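Long-range contacts in ABC transporter, ATP binding protein (Sulfolobus solfataricus, PDB 1OXX), which hydrolyses ATP to power glucose uptake as the ATP-binding subunit of the GlcSTUV ABC transporter: residues Arg3-Val9 with Asn23-Glu29; Met48-Leu54 with Arg82-Phe88; Phe100-Ala104 with Ile117-Val121; Ile127-His131 with Arg148-Ala152; Leu228-Pro232 with Ile276-Asp280. The protein carries 1 engineered substitution. All coordinates share one frame; numbering follows the deposited sequence. Where two conformers were deposited one is given.

Interaction 1: residues Arg3-Val9 with Asn23-Glu29; sequences RIIVKNV and NVNINIE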
# COMPACT_ATOMS: atom_id res chain seq x y z
N ARG A 3 20.65 4.31 4.13
CA ARG A 3 20.13 3.18 4.88
C ARG A 3 19.31 3.71 6.05
O ARG A 3 19.75 4.62 6.73
CB ARG A 3 21.27 2.38 5.49
CG ARG A 3 22.01 1.42 4.62
CD ARG A 3 22.81 0.40 5.44
NE ARG A 3 22.09 -0.85 5.68
CZ ARG A 3 21.89 -1.42 6.87
NH1 ARG A 3 22.34 -0.85 7.99
NH2 ARG A 3 21.23 -2.56 6.96
N ILE A 4 18.15 3.12 6.32
CA ILE A 4 17.34 3.55 7.44
C ILE A 4 17.20 2.42 8.44
O ILE A 4 16.69 1.33 8.09
CB ILE A 4 15.96 3.99 6.98
CG1 ILE A 4 16.05 5.02 5.84
CG2 ILE A 4 15.17 4.57 8.16
CD1 ILE A 4 16.78 6.29 6.19
N ILE A 5 17.64 2.65 9.67
CA ILE A 5 17.50 1.67 10.74
C ILE A 5 16.46 2.20 11.70
O ILE A 5 16.65 3.24 12.32
CB ILE A 5 18.81 1.42 11.53
CG1 ILE A 5 19.85 0.75 10.65
CG2 ILE A 5 18.52 0.56 12.75
CD1 ILE A 5 21.14 0.42 11.39
N VAL A 6 15.35 1.46 11.81
CA VAL A 6 14.26 1.73 12.72
C VAL A 6 14.44 0.72 13.85
O VAL A 6 14.27 -0.47 13.62
CB VAL A 6 12.91 1.52 12.02
CG1 VAL A 6 11.75 1.82 12.96
CG2 VAL A 6 12.82 2.41 10.79
N LYS A 7 14.83 1.18 15.04
CA LYS A 7 15.16 0.30 16.16
C LYS A 7 14.20 0.45 17.35
O LYS A 7 14.17 1.50 18.01
CB LYS A 7 16.59 0.58 16.62
CG LYS A 7 17.11 -0.43 17.63
CD LYS A 7 17.39 -1.75 16.96
CE LYS A 7 17.71 -2.84 17.99
NZ LYS A 7 18.17 -4.10 17.33
N ASN A 8 13.40 -0.58 17.58
CA ASN A 8 12.41 -0.59 18.66
C ASN A 8 11.60 0.68 18.75
O ASN A 8 11.40 1.23 19.83
CB ASN A 8 13.10 -0.85 20.00
CG ASN A 8 13.84 -2.15 20.03
OD1 ASN A 8 15.00 -2.20 20.44
ND2 ASN A 8 13.18 -3.21 19.62
N VAL A 9 11.11 1.16 17.62
CA VAL A 9 10.39 2.42 17.63
C VAL A 9 8.94 2.29 18.07
O VAL A 9 8.16 1.53 17.48
CB VAL A 9 10.44 3.07 16.28
CG1 VAL A 9 9.39 4.15 16.16
CG2 VAL A 9 11.88 3.62 16.05
N ASN A 23 7.05 -1.05 19.14
CA ASN A 23 8.32 -1.75 18.92
C ASN A 23 8.57 -2.19 17.48
O ASN A 23 8.78 -3.37 17.18
CB ASN A 23 8.44 -2.94 19.85
CG ASN A 23 9.83 -3.08 20.41
OD1 ASN A 23 10.22 -2.32 21.30
ND2 ASN A 23 10.60 -4.02 19.88
N VAL A 24 8.56 -1.21 16.59
CA VAL A 24 8.76 -1.46 15.17
C VAL A 24 10.25 -1.55 14.85
O VAL A 24 11.03 -0.67 15.22
CB VAL A 24 8.11 -0.38 14.32
CG1 VAL A 24 8.43 -0.59 12.85
CG2 VAL A 24 6.61 -0.36 14.54
N ASN A 25 10.63 -2.63 14.18
CA ASN A 25 12.01 -2.85 13.80
C ASN A 25 12.11 -3.16 12.30
O ASN A 25 11.54 -4.15 11.83
CB ASN A 25 12.60 -4.00 14.60
CG ASN A 25 12.88 -3.62 16.04
OD1 ASN A 25 13.86 -2.94 16.33
ND2 ASN A 25 11.99 -4.03 16.96
N ILE A 26 12.82 -2.31 11.55
CA ILE A 26 13.04 -2.48 10.12
C ILE A 26 14.39 -1.92 9.77
O ILE A 26 14.77 -0.87 10.27
CB ILE A 26 12.02 -1.68 9.28
CG1 ILE A 26 10.62 -1.75 9.83
CG2 ILE A 26 12.06 -2.16 7.84
CD1 ILE A 26 9.66 -0.79 9.13
N ASN A 27 15.12 -2.64 8.92
CA ASN A 27 16.37 -2.15 8.35
C ASN A 27 16.13 -1.99 6.85
O ASN A 27 16.02 -2.99 6.12
CB ASN A 27 17.54 -3.12 8.58
CG ASN A 27 17.79 -3.42 10.04
OD1 ASN A 27 17.67 -2.54 10.90
ND2 ASN A 27 18.20 -4.66 10.33
N ILE A 28 15.99 -0.75 6.39
CA ILE A 28 15.75 -0.44 4.98
C ILE A 28 17.08 -0.13 4.33
O ILE A 28 17.83 0.72 4.80
CB ILE A 28 14.80 0.77 4.85
CG1 ILE A 28 13.46 0.44 5.52
CG2 ILE A 28 14.57 1.14 3.40
CD1 ILE A 28 12.50 1.61 5.58
N GLU A 29 17.39 -0.84 3.25
CA GLU A 29 18.68 -0.71 2.60
C GLU A 29 18.76 0.48 1.66
O GLU A 29 17.76 1.03 1.22
CB GLU A 29 19.00 -2.00 1.84
CG GLU A 29 19.15 -3.21 2.76
CD GLU A 29 20.25 -3.05 3.81
OE1 GLU A 29 21.27 -2.39 3.52
OE2 GLU A 29 20.09 -3.58 4.93
O HOH W 1 16.02 -2.58 13.23

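Interaction 2: residues Met48-Leu54 with Arg82-Phe88; sequences MRIIAGL and RKIGMVF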
# COMPACT_ATOMS: atom_id res chain seq x y z
N MET A 48 5.44 7.59 9.04
CA MET A 48 6.06 8.40 8.03
C MET A 48 6.59 9.72 8.59
O MET A 48 7.65 10.21 8.20
CB MET A 48 5.06 8.68 6.91
CG MET A 48 5.70 9.47 5.76
SD MET A 48 5.43 8.88 4.09
CE MET A 48 6.72 7.68 3.98
N ARG A 49 5.82 10.31 9.50
CA ARG A 49 6.22 11.56 10.12
C ARG A 49 7.49 11.37 10.95
O ARG A 49 8.32 12.27 11.03
CB ARG A 49 5.08 12.12 10.97
CG ARG A 49 3.98 12.76 10.15
CD ARG A 49 2.77 13.20 10.94
NE ARG A 49 3.02 14.35 11.80
CZ ARG A 49 3.03 15.60 11.37
NH1 ARG A 49 2.81 15.87 10.10
NH2 ARG A 49 3.24 16.60 12.23
N ILE A 50 7.63 10.20 11.57
CA ILE A 50 8.84 9.91 12.32
C ILE A 50 10.03 9.77 11.37
O ILE A 50 11.13 10.28 11.65
CB ILE A 50 8.64 8.68 13.21
CG1 ILE A 50 7.77 9.07 14.40
CG2 ILE A 50 9.96 8.13 13.70
CD1 ILE A 50 7.34 7.92 15.28
N ILE A 51 9.85 9.07 10.25
CA ILE A 51 10.95 8.99 9.28
C ILE A 51 11.30 10.39 8.75
O ILE A 51 12.47 10.69 8.54
CB ILE A 51 10.61 8.03 8.11
CG1 ILE A 51 10.20 6.65 8.62
CG2 ILE A 51 11.78 7.94 7.15
CD1 ILE A 51 11.23 5.97 9.50
N ALA A 52 10.29 11.24 8.54
CA ALA A 52 10.55 12.58 8.00
C ALA A 52 11.20 13.50 9.02
O ALA A 52 11.93 14.42 8.66
CB ALA A 52 9.26 13.20 7.50
N GLY A 53 10.95 13.27 10.30
CA GLY A 53 11.47 14.13 11.34
C GLY A 53 10.44 15.15 11.79
O GLY A 53 10.76 16.08 12.53
N LEU A 54 9.20 14.99 11.34
CA LEU A 54 8.09 15.86 11.75
C LEU A 54 7.53 15.42 13.11
O LEU A 54 6.76 16.14 13.76
CB LEU A 54 6.99 15.87 10.68
CG LEU A 54 7.44 16.46 9.34
CD1 LEU A 54 6.42 16.19 8.26
CD2 LEU A 54 7.69 17.96 9.49
N ARG A 82 17.93 16.14 6.85
CA ARG A 82 17.91 14.70 6.58
C ARG A 82 17.95 14.23 5.10
O ARG A 82 17.89 13.02 4.82
CB ARG A 82 16.65 14.11 7.19
CG ARG A 82 16.67 14.06 8.70
CD ARG A 82 15.49 13.30 9.21
NE ARG A 82 15.38 13.39 10.66
CZ ARG A 82 14.55 12.65 11.39
NH1 ARG A 82 13.77 11.72 10.82
NH2 ARG A 82 14.51 12.83 12.69
N LYS A 83 18.06 15.16 4.18
CA LYS A 83 18.10 14.87 2.75
C LYS A 83 16.88 14.08 2.28
O LYS A 83 17.00 13.07 1.58
CB LYS A 83 19.41 14.22 2.32
CG LYS A 83 20.64 15.09 2.61
CD LYS A 83 21.74 14.89 1.58
CE LYS A 83 21.58 15.85 0.41
NZ LYS A 83 22.87 16.11 -0.28
N ILE A 84 15.72 14.59 2.66
CA ILE A 84 14.43 13.98 2.35
C ILE A 84 13.61 14.84 1.40
O ILE A 84 13.70 16.08 1.44
CB ILE A 84 13.63 13.76 3.62
CG1 ILE A 84 14.37 12.83 4.56
CG2 ILE A 84 12.28 13.16 3.30
CD1 ILE A 84 13.68 12.64 5.89
N GLY A 85 12.89 14.18 0.53
CA GLY A 85 11.88 14.80 -0.31
C GLY A 85 10.55 14.19 0.07
O GLY A 85 10.45 12.96 0.19
N MET A 86 9.55 15.03 0.28
CA MET A 86 8.24 14.56 0.74
C MET A 86 7.14 14.84 -0.28
O MET A 86 7.01 15.98 -0.74
CB MET A 86 7.87 15.26 2.05
CG MET A 86 8.74 14.86 3.23
SD MET A 86 8.47 15.88 4.70
CE MET A 86 9.27 17.39 4.18
N VAL A 87 6.36 13.82 -0.61
CA VAL A 87 5.17 13.95 -1.44
C VAL A 87 4.07 13.40 -0.57
O VAL A 87 3.90 12.19 -0.49
CB VAL A 87 5.24 13.14 -2.71
CG1 VAL A 87 3.95 13.30 -3.49
CG2 VAL A 87 6.43 13.57 -3.55
N PHE A 88 3.36 14.29 0.09
CA PHE A 88 2.35 13.90 1.07
C PHE A 88 1.03 14.48 0.63
O PHE A 88 0.95 15.67 0.34
CB PHE A 88 2.67 14.47 2.45
CG PHE A 88 3.87 13.86 3.14
CD1 PHE A 88 4.54 12.76 2.64
CD2 PHE A 88 4.33 14.42 4.33
CE1 PHE A 88 5.62 12.23 3.31
CE2 PHE A 88 5.41 13.89 5.00
CZ PHE A 88 6.04 12.79 4.49
O HOH W 2 12.15 11.50 13.86

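Interaction 3: residues Phe100-Ala104 with Ile117-Val121; sequences FENIA and IRKRV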
# COMPACT_ATOMS: atom_id res chain seq x y z
N PHE A 100 6.71 27.80 -10.42
CA PHE A 100 8.11 28.11 -10.21
C PHE A 100 8.36 28.43 -8.74
O PHE A 100 9.29 27.93 -8.15
CB PHE A 100 8.55 29.33 -11.04
CG PHE A 100 9.99 29.72 -10.86
CD1 PHE A 100 10.97 29.19 -11.66
CD2 PHE A 100 10.38 30.54 -9.83
CE1 PHE A 100 12.29 29.53 -11.48
CE2 PHE A 100 11.70 30.88 -9.65
CZ PHE A 100 12.66 30.36 -10.47
N GLU A 101 7.55 29.31 -8.18
CA GLU A 101 7.72 29.74 -6.82
C GLU A 101 7.55 28.59 -5.84
O GLU A 101 8.24 28.49 -4.81
CB GLU A 101 6.72 30.86 -6.52
CG GLU A 101 7.03 32.18 -7.21
CD GLU A 101 6.01 33.27 -6.92
OE1 GLU A 101 4.79 33.05 -7.08
OE2 GLU A 101 6.45 34.39 -6.54
N ASN A 102 6.63 27.68 -6.15
CA ASN A 102 6.42 26.51 -5.31
C ASN A 102 7.65 25.61 -5.31
O ASN A 102 8.05 25.09 -4.28
CB ASN A 102 5.20 25.71 -5.78
CG ASN A 102 3.95 26.09 -5.05
OD1 ASN A 102 3.73 25.66 -3.90
ND2 ASN A 102 3.10 26.90 -5.68
N ILE A 103 8.24 25.40 -6.49
CA ILE A 103 9.41 24.54 -6.61
C ILE A 103 10.65 25.20 -6.01
O ILE A 103 11.51 24.51 -5.43
CB ILE A 103 9.61 24.14 -8.07
CG1 ILE A 103 8.39 23.38 -8.60
CG2 ILE A 103 10.88 23.30 -8.23
CD1 ILE A 103 8.40 23.19 -10.14
N ALA A 104 10.75 26.51 -6.11
CA ALA A 104 11.90 27.24 -5.59
C ALA A 104 11.88 27.38 -4.07
O ALA A 104 12.92 27.59 -3.44
CB ALA A 104 11.94 28.60 -6.19
N ILE A 117 19.22 29.29 -8.23
CA ILE A 117 17.87 28.81 -7.95
C ILE A 117 17.12 28.61 -9.27
O ILE A 117 16.49 27.56 -9.48
CB ILE A 117 17.14 29.84 -7.05
CG1 ILE A 117 17.74 29.83 -5.64
CG2 ILE A 117 15.63 29.58 -7.01
CD1 ILE A 117 17.25 31.00 -4.81
N ARG A 118 17.23 29.57 -10.18
CA ARG A 118 16.47 29.51 -11.43
C ARG A 118 16.90 28.31 -12.25
O ARG A 118 16.07 27.55 -12.75
CB ARG A 118 16.65 30.79 -12.24
CG ARG A 118 15.84 30.76 -13.52
CD ARG A 118 16.16 31.87 -14.49
NE ARG A 118 17.57 31.82 -14.89
CZ ARG A 118 18.09 30.90 -15.69
NH1 ARG A 118 17.32 29.94 -16.21
NH2 ARG A 118 19.38 30.93 -15.99
N LYS A 119 18.21 28.12 -12.33
CA LYS A 119 18.74 27.02 -13.11
C LYS A 119 18.29 25.67 -12.55
O LYS A 119 17.90 24.76 -13.29
CB LYS A 119 20.26 27.14 -13.22
CG LYS A 119 20.68 28.30 -14.11
CD LYS A 119 22.19 28.44 -14.21
CE LYS A 119 22.58 29.71 -14.98
NZ LYS A 119 24.06 29.84 -15.07
N ARG A 120 18.28 25.56 -11.23
CA ARG A 120 17.90 24.30 -10.61
C ARG A 120 16.41 24.00 -10.80
O ARG A 120 16.01 22.89 -11.15
CB ARG A 120 18.25 24.29 -9.12
CG ARG A 120 17.85 23.01 -8.41
CD ARG A 120 18.47 21.76 -8.99
NE ARG A 120 18.03 20.58 -8.28
CZ ARG A 120 18.10 19.33 -8.74
NH1 ARG A 120 18.61 19.09 -9.94
NH2 ARG A 120 17.65 18.33 -8.00
N VAL A 121 15.59 25.01 -10.55
CA VAL A 121 14.16 24.84 -10.73
C VAL A 121 13.84 24.49 -12.18
O VAL A 121 13.06 23.58 -12.45
CB VAL A 121 13.41 26.11 -10.32
CG1 VAL A 121 11.92 26.02 -10.73
CG2 VAL A 121 13.57 26.34 -8.82

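Interaction 4: residues Ile127-His131 with Arg148-Ala152; sequences ILDIH and RVALA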
# COMPACT_ATOMS: atom_id res chain seq x y z
N ILE A 127 12.94 18.04 -16.58
CA ILE A 127 12.95 16.59 -16.42
C ILE A 127 11.54 16.04 -16.17
O ILE A 127 11.19 14.99 -16.70
CB ILE A 127 13.90 16.22 -15.27
CG1 ILE A 127 15.36 16.41 -15.69
CG2 ILE A 127 13.65 14.78 -14.81
CD1 ILE A 127 16.36 16.40 -14.52
N LEU A 128 10.71 16.78 -15.42
CA LEU A 128 9.38 16.34 -15.07
C LEU A 128 8.31 16.89 -16.03
O LEU A 128 7.10 16.79 -15.77
CB LEU A 128 9.07 16.72 -13.62
CG LEU A 128 9.86 16.00 -12.53
CD1 LEU A 128 9.56 16.52 -11.15
CD2 LEU A 128 9.57 14.51 -12.59
N ASP A 129 8.77 17.49 -17.12
CA ASP A 129 7.93 18.02 -18.19
C ASP A 129 6.84 18.97 -17.73
O ASP A 129 5.68 18.89 -18.16
CB ASP A 129 7.33 16.88 -19.01
CG ASP A 129 6.75 17.35 -20.33
OD1 ASP A 129 7.26 18.33 -20.93
OD2 ASP A 129 5.77 16.76 -20.87
N ILE A 130 7.23 19.91 -16.87
CA ILE A 130 6.34 21.01 -16.45
C ILE A 130 7.01 22.36 -16.62
O ILE A 130 6.54 23.36 -16.08
CB ILE A 130 5.85 20.86 -14.99
CG1 ILE A 130 7.01 20.48 -14.06
CG2 ILE A 130 4.72 19.84 -14.94
CD1 ILE A 130 6.70 20.56 -12.59
N HIS A 131 8.09 22.39 -17.38
CA HIS A 131 8.82 23.63 -17.61
C HIS A 131 7.92 24.69 -18.26
O HIS A 131 8.04 25.88 -17.97
CB HIS A 131 10.05 23.34 -18.48
CG HIS A 131 10.95 24.51 -18.66
ND1 HIS A 131 10.80 25.39 -19.71
CD2 HIS A 131 11.99 24.97 -17.93
CE1 HIS A 131 11.73 26.33 -19.63
NE2 HIS A 131 12.47 26.10 -18.55
N ARG A 148 3.14 16.64 -10.67
CA ARG A 148 4.51 16.84 -11.10
C ARG A 148 5.17 18.04 -10.41
O ARG A 148 6.36 17.97 -10.08
CB ARG A 148 4.59 16.91 -12.62
CG ARG A 148 4.28 15.58 -13.26
CD ARG A 148 4.12 15.65 -14.75
NE ARG A 148 3.86 14.32 -15.28
CZ ARG A 148 4.72 13.63 -16.00
NH1 ARG A 148 5.91 14.15 -16.29
NH2 ARG A 148 4.40 12.42 -16.42
N VAL A 149 4.43 19.11 -10.15
CA VAL A 149 5.01 20.23 -9.42
C VAL A 149 5.33 19.81 -7.99
O VAL A 149 6.37 20.17 -7.46
CB VAL A 149 4.05 21.43 -9.42
CG1 VAL A 149 4.57 22.53 -8.51
CG2 VAL A 149 3.89 21.92 -10.83
N ALA A 150 4.45 19.03 -7.37
CA ALA A 150 4.69 18.55 -6.01
C ALA A 150 5.93 17.64 -5.97
O ALA A 150 6.73 17.71 -5.03
CB ALA A 150 3.46 17.81 -5.48
N LEU A 151 6.09 16.79 -6.98
CA LEU A 151 7.26 15.95 -7.05
C LEU A 151 8.52 16.79 -7.29
O LEU A 151 9.54 16.56 -6.67
CB LEU A 151 7.10 14.91 -8.14
CG LEU A 151 8.12 13.80 -8.25
CD1 LEU A 151 8.28 13.06 -6.94
CD2 LEU A 151 7.70 12.88 -9.38
N ALA A 152 8.45 17.81 -8.13
CA ALA A 152 9.59 18.68 -8.37
C ALA A 152 10.01 19.38 -7.09
O ALA A 152 11.20 19.52 -6.80
CB ALA A 152 9.22 19.71 -9.44
O HOH W 3 9.01 13.31 -17.10

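Interaction 5: residues Leu228-Pro232 with Ile276-Asp280; sequences LYDNP and IRPED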
# COMPACT_ATOMS: atom_id res chain seq x y z
N LEU A 228 3.49 -11.76 0.43
CA LEU A 228 2.38 -11.43 1.32
C LEU A 228 1.06 -11.82 0.67
O LEU A 228 0.13 -12.24 1.36
CB LEU A 228 2.33 -9.94 1.67
CG LEU A 228 3.14 -9.57 2.92
CD1 LEU A 228 4.59 -9.85 2.69
CD2 LEU A 228 2.92 -8.12 3.31
N TYR A 229 0.97 -11.65 -0.65
CA TYR A 229 -0.26 -11.96 -1.37
C TYR A 229 -0.60 -13.45 -1.33
O TYR A 229 -1.75 -13.84 -1.08
CB TYR A 229 -0.10 -11.52 -2.83
CG TYR A 229 -1.40 -11.43 -3.61
CD1 TYR A 229 -2.24 -10.36 -3.45
CD2 TYR A 229 -1.75 -12.40 -4.52
CE1 TYR A 229 -3.40 -10.25 -4.18
CE2 TYR A 229 -2.92 -12.31 -5.25
CZ TYR A 229 -3.74 -11.23 -5.07
OH TYR A 229 -4.91 -11.07 -5.78
N ASP A 230 0.39 -14.29 -1.59
CA ASP A 230 0.16 -15.72 -1.67
C ASP A 230 0.37 -16.44 -0.34
O ASP A 230 -0.25 -17.49 -0.10
CB ASP A 230 1.08 -16.34 -2.72
CG ASP A 230 0.66 -16.00 -4.13
OD1 ASP A 230 -0.52 -15.66 -4.36
OD2 ASP A 230 1.49 -16.05 -5.07
N ASN A 231 1.20 -15.89 0.53
CA ASN A 231 1.50 -16.51 1.83
C ASN A 231 1.30 -15.53 3.00
O ASN A 231 2.22 -15.28 3.78
CB ASN A 231 2.92 -17.07 1.81
CG ASN A 231 3.10 -18.11 0.73
OD1 ASN A 231 2.44 -19.15 0.75
ND2 ASN A 231 3.96 -17.81 -0.24
N PRO A 232 0.10 -15.00 3.13
CA PRO A 232 -0.15 -14.06 4.23
C PRO A 232 -0.15 -14.79 5.57
O PRO A 232 -0.65 -15.91 5.67
CB PRO A 232 -1.54 -13.52 3.93
CG PRO A 232 -2.19 -14.58 3.07
CD PRO A 232 -1.07 -15.19 2.27
N ILE A 276 -9.92 -17.46 0.26
CA ILE A 276 -9.82 -17.80 -1.16
C ILE A 276 -10.08 -16.54 -1.98
O ILE A 276 -11.13 -15.89 -1.88
CB ILE A 276 -10.75 -19.01 -1.56
CG1 ILE A 276 -10.44 -19.51 -2.98
CG2 ILE A 276 -12.23 -18.69 -1.39
CD1 ILE A 276 -9.18 -20.38 -3.07
N ARG A 277 -9.07 -16.14 -2.75
CA ARG A 277 -9.19 -14.93 -3.54
C ARG A 277 -10.15 -15.14 -4.71
O ARG A 277 -10.30 -16.25 -5.23
CB ARG A 277 -7.82 -14.47 -4.00
CG ARG A 277 -6.90 -14.07 -2.87
CD ARG A 277 -5.70 -13.23 -3.34
NE ARG A 277 -4.73 -13.07 -2.27
CZ ARG A 277 -4.84 -12.21 -1.26
NH1 ARG A 277 -5.85 -11.36 -1.20
NH2 ARG A 277 -3.89 -12.17 -0.33
N PRO A 278 -10.82 -14.08 -5.16
CA PRO A 278 -11.81 -14.21 -6.25
C PRO A 278 -11.25 -14.81 -7.53
O PRO A 278 -11.96 -15.53 -8.21
CB PRO A 278 -12.31 -12.79 -6.45
CG PRO A 278 -11.24 -11.95 -5.88
CD PRO A 278 -10.75 -12.69 -4.67
N GLU A 279 -9.99 -14.54 -7.87
CA GLU A 279 -9.41 -15.11 -9.07
C GLU A 279 -9.18 -16.62 -8.95
O GLU A 279 -8.93 -17.28 -9.94
CB GLU A 279 -8.10 -14.42 -9.41
CG GLU A 279 -6.98 -14.63 -8.39
CD GLU A 279 -6.85 -13.52 -7.37
OE1 GLU A 279 -7.85 -12.84 -7.08
OE2 GLU A 279 -5.71 -13.34 -6.84
N ASP A 280 -9.29 -17.13 -7.73
CA ASP A 280 -9.04 -18.54 -7.46
C ASP A 280 -10.32 -19.33 -7.26
O ASP A 280 -10.30 -20.42 -6.69
CB ASP A 280 -8.11 -18.70 -6.26
CG ASP A 280 -6.77 -18.05 -6.50
OD1 ASP A 280 -6.24 -18.16 -7.64
OD2 ASP A 280 -6.21 -17.41 -5.58
O HOH W 4 -8.05 -10.56 -5.57
O HOH W 5 -3.15 -15.44 -3.45

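Interaction 1: residues Arg3-Val9 with Asn23-Glu29
Arg3 and Glu29 pair at one end of an antiparallel beta hairpin, whose strands 4-13 and 18-28 form one margin of the antiparallel sheet of the ABC-ATPase domain. Their side chains run alongside one another, and the arginine grips the carboxylate side-on: NE of Arg3 reaches OE1 of Glu29 at 2.8 Å, while NH2 takes OE2. A bend at chi3 (94°) in Arg3 turns the guanidinium toward the acid. Branched aliphatic residues suit the buried face, where Ile4 packs on Ile28 and Val6 on both Ile26 and Val24. In Val6, CG1 is trans to N (chi1 -179°), and from there it meets CG1 of Val24 at 4.1 Å. Asn27 supplies a polar end on the other face, and a water donates both to its OD1 and to Val6 O. Near the hairpin's turn-side end, a G1 beta bulge sets Asn8 and Val9 against Val24. There Asn8 N donates to Asn25 OD1 at 2.7 Å, meeting it from above the amide plane.

Interaction 2: residues Met48-Leu54 with Arg82-Phe88
Met48 lays its thioether against the ring of Phe88 where helix 41-52 packs on strand 84-88. In the conformer given, this is a Met-aromatic contact of oblique approach, the sulfur 4.5 Å from the centroid of the Phe88 ring. The small Ala52 puts CB at the edge of that ring and 4.0 Å from Met86 SD, closing the buried part of the contact. The helix, which begins in the Walker A region of this P-loop ATPase, ends in a Schellman motif with Gly53 as C-prime residue at positive phi. Having no side chain, Gly53 lets Arg82 lie flat against its CA. The extended Arg82 carries NH1 to two carbonyls of the helix's last turn: Ile50 O at 3.1 Å and, less straight, Ile51 O at 2.8 Å, approached from above its carbonyl plane. A water bridges Ile50 O and Arg82 NH2 at this buried end, while NE donates to Val77 O and the guanidinium makes a cation-pi contact with Phe64. The loose side belongs to exposed Leu54, whose CD1 lies 4.1 Å from Phe88 CE2.

Interaction 3: residues Phe100-Ala104 with Ile117-Val121
Val121 pushes its two methyl groups between Phe100, Ile103 and Ala104. CB itself touches the aromatic ring, 3.8 Å from Phe100 CE1. At CB the chain forks. CG1, which a chi1 of 171° carries toward helix 99-104, leans obliquely against the ring, 3.4 Å from Phe100 CD1, and also meets CG2 of Ile103 at 3.8 Å. CG2 takes the second direction and rests on Ala104, 3.7 Å from CA of that residue. A valine suits this place because its branching at CB lets one short side chain touch the ring and Ile103 with one methyl and Ala104 with the other. Ala104 keeps the facing surface low, and its CB also receives CG2 of Ile117 at 3.9 Å. Phe100, with its ring swung out by a chi1 of 179°, stands roughly at right angles to Val121 and presents its edge to CA of Arg118. The guanidinium of Arg118 is engaged elsewhere, in salt bridges with Glu115 and Glu122. No hydrogen bond crosses between the segments. The axes of segments 100-104 and 117-121 pass 10.0 Å apart at 102°: apolar packing of two nearly perpendicular helices, 99-104 and 114-127, within the helical subdomain of an ABC ATPase.

Interaction 4: residues Ile127-His131 with Arg148-Ala152
Leu128 and Ile130 hold the loop after helix 114-127 against helix 143-155, in the helical subdomain of the ABC-ATPase domain. Leu128 sends its two methyls different ways: CD1 lies 3.6 Å from Ala152 CB, and CD2 meets CD2 of Leu151, the two side chains crossing at about a right angle. Ile130 reaches the same helix one turn earlier. Its CD1 settles 3.6 Å from CG2 of Val149, while its CG2 lies on the CB of Arg148. A chi1 of 45° brings CG1 between the backbone N and the carbonyl carbon, which directs the ethyl branch at the helix. The small Ala152 and the branched Val149 give a surface into which these long side chains fit. Arg148, its chain extended from CG to NE, is long enough to reach back to the loop, where NH1 donates to Leu128 O at 2.9 Å. That bond is straight at the hydrogen (161°) but comes from above the carbonyl plane.

Behind this first shell, helix 114-127 closes in a Schellman motif with Asp129, at positive phi, as its C-prime residue; the reversal brings Ile130 back toward the helix that Leu128 already meets. Farther out, Ile103 of helix 99-104 packs against Ile130, Val149 and Ala152, and Leu182 of helix 176-190 borders Arg148 and Leu151. A water donates to Ile127 O at 2.8 Å and accepts a weak bond from Arg148 NH1.

Interaction 5: residues Leu228-Pro232 with Ile276-Asp280
Tyr229 and Arg277 stack face to face where helix 225-230 meets a loop of the C-terminal beta domain, the one between strands 271-276 and 281-284. The stack is also a cation-pi contact. The guanidinium lies flat on the ring with planes 15° apart, and Arg277 CZ sits 3.9 Å from the centroid of the Tyr229 ring. NE comes over the ring centre, and CD of Arg277 approaches CZ of Tyr229 to 3.3 Å. A chi1 of -164° lays the tyrosine ring against the guanidinium face of an arginine extended from CG to NE.

Hydrogen bonds tie the same pair again. Two nitrogens of Arg277 converge side-on upon one acceptor: NH2 donates to Tyr229 O at 2.8 Å, in the carbonyl plane and on a lone pair, while NE is farther away and less straight. This fixes the rotation of the guanidinium, so arginine serves both as a flat partner and as a donor to the helix end. The NE proton is divided between Tyr229 O and a water, which also reaches Asp230 OD1. Outside the segments, NH1 goes to the carbonyls of Ala238 and Glu243. A second water bridges Tyr229 OH and Glu279 OE1. At the far end of the ring, with ring and Glu279 carboxylate nearly coplanar, Tyr229 OH donates to the syn side of Glu279 OE2 at 2.6 Å.

The five contacts follow one another along the chain, each closing before the next opens. Interactions 1 and 2 have centres about 15 Å apart and touch where Val6 packs on Ile51, so the hairpin of the antiparallel sheet abuts helix 41-52. Interaction 2 in turn meets interaction 4 through Val87 and Leu151, joining the edge strand 84-88 of the mixed sheet to helix 143-155. Ile103 of interaction 3 packs on residues of interaction 4, their centres about 11 Å apart. A chain of contacts thus runs 1-2-4-3 from the nucleotide-binding core into the helical subdomain. Interaction 5 stands apart, its centre about 46 Å from that of interaction 3, fastening helix 225-230 to the C-terminal domain.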